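Proliferating cell nuclear antigen (PDB 3P91) encircles DNA as a trimeric ring and probably raises the processivity of DNA polymerase delta during replication. Local coordinates at residues F218-K229 against M240-F251. Residues are numbered along the deposited sequence; the frame is centred on the assembly and turned at random.
Sequences FAKSAPLADNVK and MEFKGEACVLKF
In the C-terminal PCNA domain the end of helix 212-218 and the turn after it pack on the hairpin of strands 238-244 and 247-253, with F242 gripped from both faces. S221 CB sits over one face of its ring, 3.7 Å from the centroid, and V228 CG2 lies over the opposite face, two CH-pi contacts that sandwich the ring and probably limit its tilt. With CG anti to its carbonyl carbon (chi1 -62°), F242 brings this ring in against the turn 218-224. V228 CG2 also meets M240 CG at 3.4 Å. At the helix end F218 and F251 form an offset stack, centroids 4.3 Å apart and planes at 18°; the two side chains run past each other in opposite directions, and F251 CB lies over the F218 ring. M240, extended through chi1 and chi2, sets SD 3.6 Å from F218 CB, and the bend at chi3 turns CE to the edge of the F218 ring. Further along, the side chains of L224 and L249 cross at about a right angle, L224 CD1 3.4 Å from L249 CD2, and L224 continues onto helix 14-25. Strand 227-229 then joins E241 through the two nearly straight backbone hydrogen bonds of an antiparallel hydrogen-bonded pair, K229 N to E241 O (3.1 Å) and E241 N to K229 O (2.8 Å). Beyond this pair, a water donates to N227 O and E241 O and accepts from K243 N, bridging the strands where they splay. An antiparallel sheet backed by helices is characteristic of the ring-forming PCNA fold.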
ATOM      1  N   PHE A 218      -7.826  -6.533 -20.386  1.00 23.92           N
ATOM      2  CA  PHE A 218      -6.862  -7.091 -21.319  1.00 21.67           C
ATOM      3  C   PHE A 218      -5.528  -6.398 -21.154  1.00 21.14           C
ATOM      4  O   PHE A 218      -4.479  -7.034 -21.195  1.00 21.51           O
ATOM      5  CB  PHE A 218      -7.327  -6.882 -22.763  1.00 22.86           C
ATOM      6  CG  PHE A 218      -8.538  -7.680 -23.141  1.00 23.24           C
ATOM      7  CD1 PHE A 218      -9.002  -8.700 -22.328  1.00 23.15           C
ATOM      8  CD2 PHE A 218      -9.209  -7.415 -24.327  1.00 23.62           C
ATOM      9  CE1 PHE A 218     -10.119  -9.435 -22.681  1.00 22.08           C
ATOM     10  CE2 PHE A 218     -10.327  -8.145 -24.686  1.00 22.47           C
ATOM     11  CZ  PHE A 218     -10.783  -9.156 -23.860  1.00 24.14           C
ATOM     12  N   ALA A 219      -5.585  -5.083 -20.994  1.00 20.12           N
ATOM     13  CA  ALA A 219      -4.398  -4.241 -20.960  1.00 21.51           C
ATOM     14  C   ALA A 219      -3.457  -4.624 -19.835  1.00 22.77           C
ATOM     15  O   ALA A 219      -2.261  -4.344 -19.893  1.00 24.42           O
ATOM     16  CB  ALA A 219      -4.793  -2.783 -20.835  1.00 21.08           C
ATOM     17  N   LYS A 220      -4.003  -5.267 -18.810  1.00 23.12           N
ATOM     18  CA  LYS A 220      -3.219  -5.659 -17.646  1.00 22.74           C
ATOM     19  C   LYS A 220      -2.234  -6.774 -17.953  1.00 22.21           C
ATOM     20  O   LYS A 220      -1.521  -7.229 -17.066  1.00 25.36           O
ATOM     21  CB  LYS A 220      -4.133  -6.096 -16.507  1.00 22.73           C
ATOM     22  CG  LYS A 220      -5.071  -5.026 -16.022  1.00 24.37           C
ATOM     23  CD  LYS A 220      -6.031  -5.597 -14.994  1.00 29.08           C
ATOM     24  CE  LYS A 220      -7.095  -4.585 -14.610  1.00 33.15           C
ATOM     25  NZ  LYS A 220      -8.092  -5.183 -13.681  1.00 39.91           N
ATOM     26  N   SER A 221      -2.199  -7.216 -19.206  1.00 21.99           N
ATOM     27  CA  SER A 221      -1.263  -8.251 -19.632  1.00 21.98           C
ATOM     28  C   SER A 221       0.094  -7.654 -19.995  1.00 23.58           C
ATOM     29  O   SER A 221       0.998  -8.361 -20.441  1.00 25.49           O
ATOM     30  CB  SER A 221      -1.831  -9.026 -20.820  1.00 20.62           C
ATOM     31  OG  SER A 221      -3.023  -9.693 -20.457  1.00 21.12           O
ATOM     32  N   ALA A 222       0.222  -6.347 -19.792  1.00 23.49           N
ATOM     33  CA  ALA A 222       1.431  -5.593 -20.124  1.00 23.11           C
ATOM     34  C   ALA A 222       2.744  -6.262 -19.705  1.00 23.31           C
ATOM     35  O   ALA A 222       3.706  -6.258 -20.463  1.00 27.62           O
ATOM     36  CB  ALA A 222       1.342  -4.172 -19.552  1.00 21.61           C
ATOM     37  N   PRO A 223       2.794  -6.830 -18.497  1.00 22.35           N
ATOM     38  CA  PRO A 223       4.021  -7.486 -18.028  1.00 25.54           C
ATOM     39  C   PRO A 223       4.617  -8.506 -19.008  1.00 24.07           C
ATOM     40  O   PRO A 223       5.817  -8.768 -18.956  1.00 22.81           O
ATOM     41  CB  PRO A 223       3.561  -8.193 -16.753  1.00 26.45           C
ATOM     42  CG  PRO A 223       2.467  -7.334 -16.240  1.00 23.23           C
ATOM     43  CD  PRO A 223       1.742  -6.843 -17.466  1.00 24.45           C
ATOM     44  N   LEU A 224       3.801  -9.055 -19.897  1.00 24.09           N
ATOM     45  CA  LEU A 224       4.275 -10.085 -20.815  1.00 22.96           C
ATOM     46  C   LEU A 224       5.198  -9.554 -21.893  1.00 24.21           C
ATOM     47  O   LEU A 224       5.965 -10.310 -22.486  1.00 27.05           O
ATOM     48  CB  LEU A 224       3.100 -10.802 -21.476  1.00 22.92           C
ATOM     49  CG  LEU A 224       2.436 -11.930 -20.694  1.00 24.59           C
ATOM     50  CD1 LEU A 224       1.240 -12.421 -21.467  1.00 26.96           C
ATOM     51  CD2 LEU A 224       3.407 -13.064 -20.446  1.00 21.93           C
ATOM     52  N   ALA A 225       5.124  -8.257 -22.155  1.00 25.11           N
ATOM     53  CA  ALA A 225       5.787  -7.712 -23.327  1.00 25.52           C
ATOM     54  C   ALA A 225       5.938  -6.219 -23.206  1.00 25.47           C
ATOM     55  O   ALA A 225       5.040  -5.550 -22.713  1.00 24.84           O
ATOM     56  CB  ALA A 225       4.987  -8.047 -24.558  1.00 26.89           C
ATOM     57  N   ASP A 226       7.067  -5.696 -23.669  1.00 28.45           N
ATOM     58  CA  ASP A 226       7.338  -4.259 -23.582  1.00 32.27           C
ATOM     59  C   ASP A 226       6.290  -3.420 -24.305  1.00 29.31           C
ATOM     60  O   ASP A 226       5.857  -2.375 -23.806  1.00 29.01           O
ATOM     61  CB  ASP A 226       8.730  -3.937 -24.129  1.00 36.13           C
ATOM     62  CG  ASP A 226       9.826  -4.156 -23.102  1.00 42.30           C
ATOM     63  OD1 ASP A 226       9.669  -3.682 -21.955  1.00 37.29           O
ATOM     64  OD2 ASP A 226      10.839  -4.806 -23.443  1.00 48.28           O
ATOM     65  N   ASN A 227       5.890  -3.893 -25.480  1.00 26.62           N
ATOM     66  CA  ASN A 227       4.882  -3.231 -26.290  1.00 25.86           C
ATOM     67  C   ASN A 227       3.603  -4.059 -26.434  1.00 24.74           C
ATOM     68  O   ASN A 227       3.617  -5.277 -26.270  1.00 23.65           O
ATOM     69  CB  ASN A 227       5.454  -2.914 -27.672  1.00 27.34           C
ATOM     70  CG  ASN A 227       6.522  -1.832 -27.630  1.00 29.74           C
ATOM     71  OD1 ASN A 227       6.363  -0.814 -26.961  1.00 34.85           O
ATOM     72  ND2 ASN A 227       7.612  -2.046 -28.349  1.00 32.52           N
ATOM     73  N   VAL A 228       2.494  -3.390 -26.732  1.00 26.97           N
ATOM     74  CA  VAL A 228       1.250  -4.078 -27.059  1.00 25.64           C
ATOM     75  C   VAL A 228       0.906  -3.819 -28.518  1.00 24.05           C
ATOM     76  O   VAL A 228       1.107  -2.712 -29.012  1.00 27.75           O
ATOM     77  CB  VAL A 228       0.079  -3.615 -26.172  1.00 23.55           C
ATOM     78  CG1 VAL A 228      -0.135  -2.124 -26.303  1.00 22.36           C
ATOM     79  CG2 VAL A 228      -1.192  -4.382 -26.528  1.00 22.36           C
ATOM     80  N   LYS A 229       0.402  -4.835 -29.210  1.00 20.71           N
ATOM     81  CA  LYS A 229      -0.013  -4.653 -30.590  1.00 22.35           C
ATOM     82  C   LYS A 229      -1.521  -4.783 -30.770  1.00 23.36           C
ATOM     83  O   LYS A 229      -2.106  -5.831 -30.506  1.00 23.06           O
ATOM     84  CB  LYS A 229       0.716  -5.613 -31.526  1.00 24.13           C
ATOM     85  CG  LYS A 229       0.680  -5.156 -32.972  1.00 26.48           C
ATOM     86  CD  LYS A 229       1.347  -6.143 -33.887  1.00 27.30           C
ATOM     87  CE  LYS A 229       0.476  -7.358 -34.085  1.00 30.66           C
ATOM     88  NZ  LYS A 229       0.985  -8.210 -35.192  1.00 32.08           N
ATOM     89  N   MET A 240      -5.613  -7.668 -29.554  1.00 21.00           N
ATOM     90  CA  MET A 240      -4.613  -7.090 -28.676  1.00 21.18           C
ATOM     91  C   MET A 240      -3.609  -8.187 -28.369  1.00 19.72           C
ATOM     92  O   MET A 240      -3.933  -9.149 -27.690  1.00 21.08           O
ATOM     93  CB  MET A 240      -5.259  -6.561 -27.395  1.00 22.16           C
ATOM     94  CG  MET A 240      -4.363  -5.665 -26.559  1.00 21.82           C
ATOM     95  SD  MET A 240      -5.176  -5.124 -25.037  1.00 30.38           S
ATOM     96  CE  MET A 240      -6.509  -4.144 -25.705  1.00 18.92           C
ATOM     97  N   GLU A 241      -2.398  -8.045 -28.895  1.00 21.50           N
ATOM     98  CA  GLU A 241      -1.385  -9.085 -28.780  1.00 22.18           C
ATOM     99  C   GLU A 241      -0.214  -8.716 -27.877  1.00 22.66           C
ATOM    100  O   GLU A 241       0.387  -7.657 -28.014  1.00 22.45           O
ATOM    101  CB  GLU A 241      -0.841  -9.435 -30.159  1.00 23.80           C
ATOM    102  CG  GLU A 241       0.442 -10.240 -30.098  1.00 25.03           C
ATOM    103  CD  GLU A 241       1.113 -10.366 -31.447  1.00 28.73           C
ATOM    104  OE1 GLU A 241       2.353 -10.243 -31.508  1.00 33.02           O
ATOM    105  OE2 GLU A 241       0.401 -10.592 -32.445  1.00 31.14           O
ATOM    106  N   PHE A 242       0.113  -9.615 -26.958  1.00 22.85           N
ATOM    107  CA  PHE A 242       1.305  -9.483 -26.142  1.00 21.23           C
ATOM    108  C   PHE A 242       2.284 -10.611 -26.466  1.00 24.71           C
ATOM    109  O   PHE A 242       2.170 -11.717 -25.940  1.00 23.79           O
ATOM    110  CB  PHE A 242       0.940  -9.504 -24.661  1.00 20.67           C
ATOM    111  CG  PHE A 242       0.045  -8.381 -24.251  1.00 20.83           C
ATOM    112  CD1 PHE A 242       0.576  -7.188 -23.792  1.00 22.05           C
ATOM    113  CD2 PHE A 242      -1.329  -8.506 -24.344  1.00 21.31           C
ATOM    114  CE1 PHE A 242      -0.249  -6.142 -23.429  1.00 20.60           C
ATOM    115  CE2 PHE A 242      -2.157  -7.465 -23.975  1.00 20.10           C
ATOM    116  CZ  PHE A 242      -1.617  -6.283 -23.520  1.00 19.43           C
ATOM    117  N   LYS A 243       3.241 -10.323 -27.341  1.00 26.85           N
ATOM    118  CA  LYS A 243       4.235 -11.311 -27.738  1.00 28.39           C
ATOM    119  C   LYS A 243       5.509 -11.238 -26.898  1.00 27.82           C
ATOM    120  O   LYS A 243       6.253 -10.261 -26.965  1.00 28.35           O
ATOM    121  CB  LYS A 243       4.572 -11.164 -29.221  1.00 29.64           C
ATOM    122  CG  LYS A 243       5.769 -11.990 -29.654  1.00 30.69           C
ATOM    123  CD  LYS A 243       5.845 -12.075 -31.166  1.00 39.26           C
ATOM    124  CE  LYS A 243       5.998 -10.705 -31.794  1.00 44.93           C
ATOM    125  NZ  LYS A 243       7.309 -10.092 -31.444  1.00 57.41           N
ATOM    126  N   GLY A 244       5.747 -12.282 -26.110  1.00 28.01           N
ATOM    127  CA  GLY A 244       6.948 -12.382 -25.301  1.00 28.32           C
ATOM    128  C   GLY A 244       8.058 -13.123 -26.025  1.00 31.85           C
ATOM    129  O   GLY A 244       8.021 -13.278 -27.248  1.00 30.92           O
ATOM    130  N   GLU A 245       9.045 -13.588 -25.264  1.00 35.54           N
ATOM    131  CA  GLU A 245      10.193 -14.299 -25.825  1.00 36.36           C
ATOM    132  C   GLU A 245       9.794 -15.441 -26.776  1.00 37.17           C
ATOM    133  O   GLU A 245       9.892 -15.309 -28.003  1.00 41.87           O
ATOM    134  CB  GLU A 245      11.098 -14.815 -24.701  1.00 34.38           C
ATOM    135  N   ALA A 246       9.360 -16.563 -26.211  1.00 35.27           N
ATOM    136  CA  ALA A 246       8.881 -17.692 -27.012  1.00 30.09           C
ATOM    137  C   ALA A 246       7.446 -17.963 -26.615  1.00 28.37           C
ATOM    138  O   ALA A 246       7.065 -19.079 -26.274  1.00 27.70           O
ATOM    139  CB  ALA A 246       9.736 -18.919 -26.774  1.00 27.19           C
ATOM    140  N   CYS A 247       6.650 -16.913 -26.658  1.00 26.68           N
ATOM    141  CA  CYS A 247       5.340 -16.948 -26.063  1.00 25.73           C
ATOM    142  C   CYS A 247       4.553 -15.800 -26.657  1.00 25.94           C
ATOM    143  O   CYS A 247       5.123 -14.780 -27.033  1.00 25.75           O
ATOM    144  CB  CYS A 247       5.488 -16.763 -24.561  1.00 25.60           C
ATOM    145  SG  CYS A 247       3.958 -16.455 -23.690  1.00 35.23           S
ATOM    146  N   VAL A 248       3.245 -15.966 -26.761  1.00 22.69           N
ATOM    147  CA  VAL A 248       2.415 -14.889 -27.258  1.00 22.49           C
ATOM    148  C   VAL A 248       1.023 -15.031 -26.691  1.00 22.66           C
ATOM    149  O   VAL A 248       0.531 -16.140 -26.498  1.00 24.17           O
ATOM    150  CB  VAL A 248       2.372 -14.851 -28.803  1.00 26.12           C
ATOM    151  CG1 VAL A 248       1.709 -16.102 -29.354  1.00 24.66           C
ATOM    152  CG2 VAL A 248       1.670 -13.573 -29.299  1.00 25.76           C
ATOM    153  N   LEU A 249       0.406 -13.895 -26.393  1.00 22.80           N
ATOM    154  CA  LEU A 249      -0.919 -13.872 -25.811  1.00 19.65           C
ATOM    155  C   LEU A 249      -1.771 -12.958 -26.663  1.00 20.43           C
ATOM    156  O   LEU A 249      -1.333 -11.878 -27.038  1.00 22.92           O
ATOM    157  CB  LEU A 249      -0.847 -13.347 -24.383  1.00 19.91           C
ATOM    158  CG  LEU A 249      -2.189 -13.163 -23.679  1.00 24.07           C
ATOM    159  CD1 LEU A 249      -2.903 -14.500 -23.541  1.00 22.48           C
ATOM    160  CD2 LEU A 249      -2.010 -12.501 -22.317  1.00 23.41           C
ATOM    161  N   LYS A 250      -2.979 -13.389 -26.995  1.00 19.23           N
ATOM    162  CA  LYS A 250      -3.844 -12.566 -27.826  1.00 20.73           C
ATOM    163  C   LYS A 250      -5.274 -12.560 -27.339  1.00 22.25           C
ATOM    164  O   LYS A 250      -5.772 -13.569 -26.838  1.00 22.24           O
ATOM    165  CB  LYS A 250      -3.825 -13.034 -29.275  1.00 20.39           C
ATOM    166  CG  LYS A 250      -2.523 -12.821 -29.978  1.00 21.52           C
ATOM    167  CD  LYS A 250      -2.578 -13.536 -31.291  1.00 24.78           C
ATOM    168  CE  LYS A 250      -1.307 -13.379 -32.081  1.00 27.82           C
ATOM    169  NZ  LYS A 250      -1.433 -14.181 -33.328  1.00 33.06           N
ATOM    170  N   PHE A 251      -5.922 -11.410 -27.493  1.00 21.36           N
ATOM    171  CA  PHE A 251      -7.330 -11.272 -27.183  1.00 21.68           C
ATOM    172  C   PHE A 251      -8.066 -10.814 -28.420  1.00 21.10           C
ATOM    173  O   PHE A 251      -7.530 -10.039 -29.208  1.00 20.88           O
ATOM    174  CB  PHE A 251      -7.528 -10.239 -26.094  1.00 20.39           C
ATOM    175  CG  PHE A 251      -6.800 -10.547 -24.844  1.00 19.29           C
ATOM    176  CD1 PHE A 251      -7.410 -11.266 -23.841  1.00 20.43           C
ATOM    177  CD2 PHE A 251      -5.508 -10.112 -24.663  1.00 19.94           C
ATOM    178  CE1 PHE A 251      -6.744 -11.549 -22.673  1.00 22.29           C
ATOM    179  CE2 PHE A 251      -4.838 -10.388 -23.501  1.00 21.20           C
ATOM    180  CZ  PHE A 251      -5.455 -11.111 -22.502  1.00 21.23           C
TER
HETATM  181  O   HOH W   1       3.211  -7.591 -28.414  1.00 23.21           O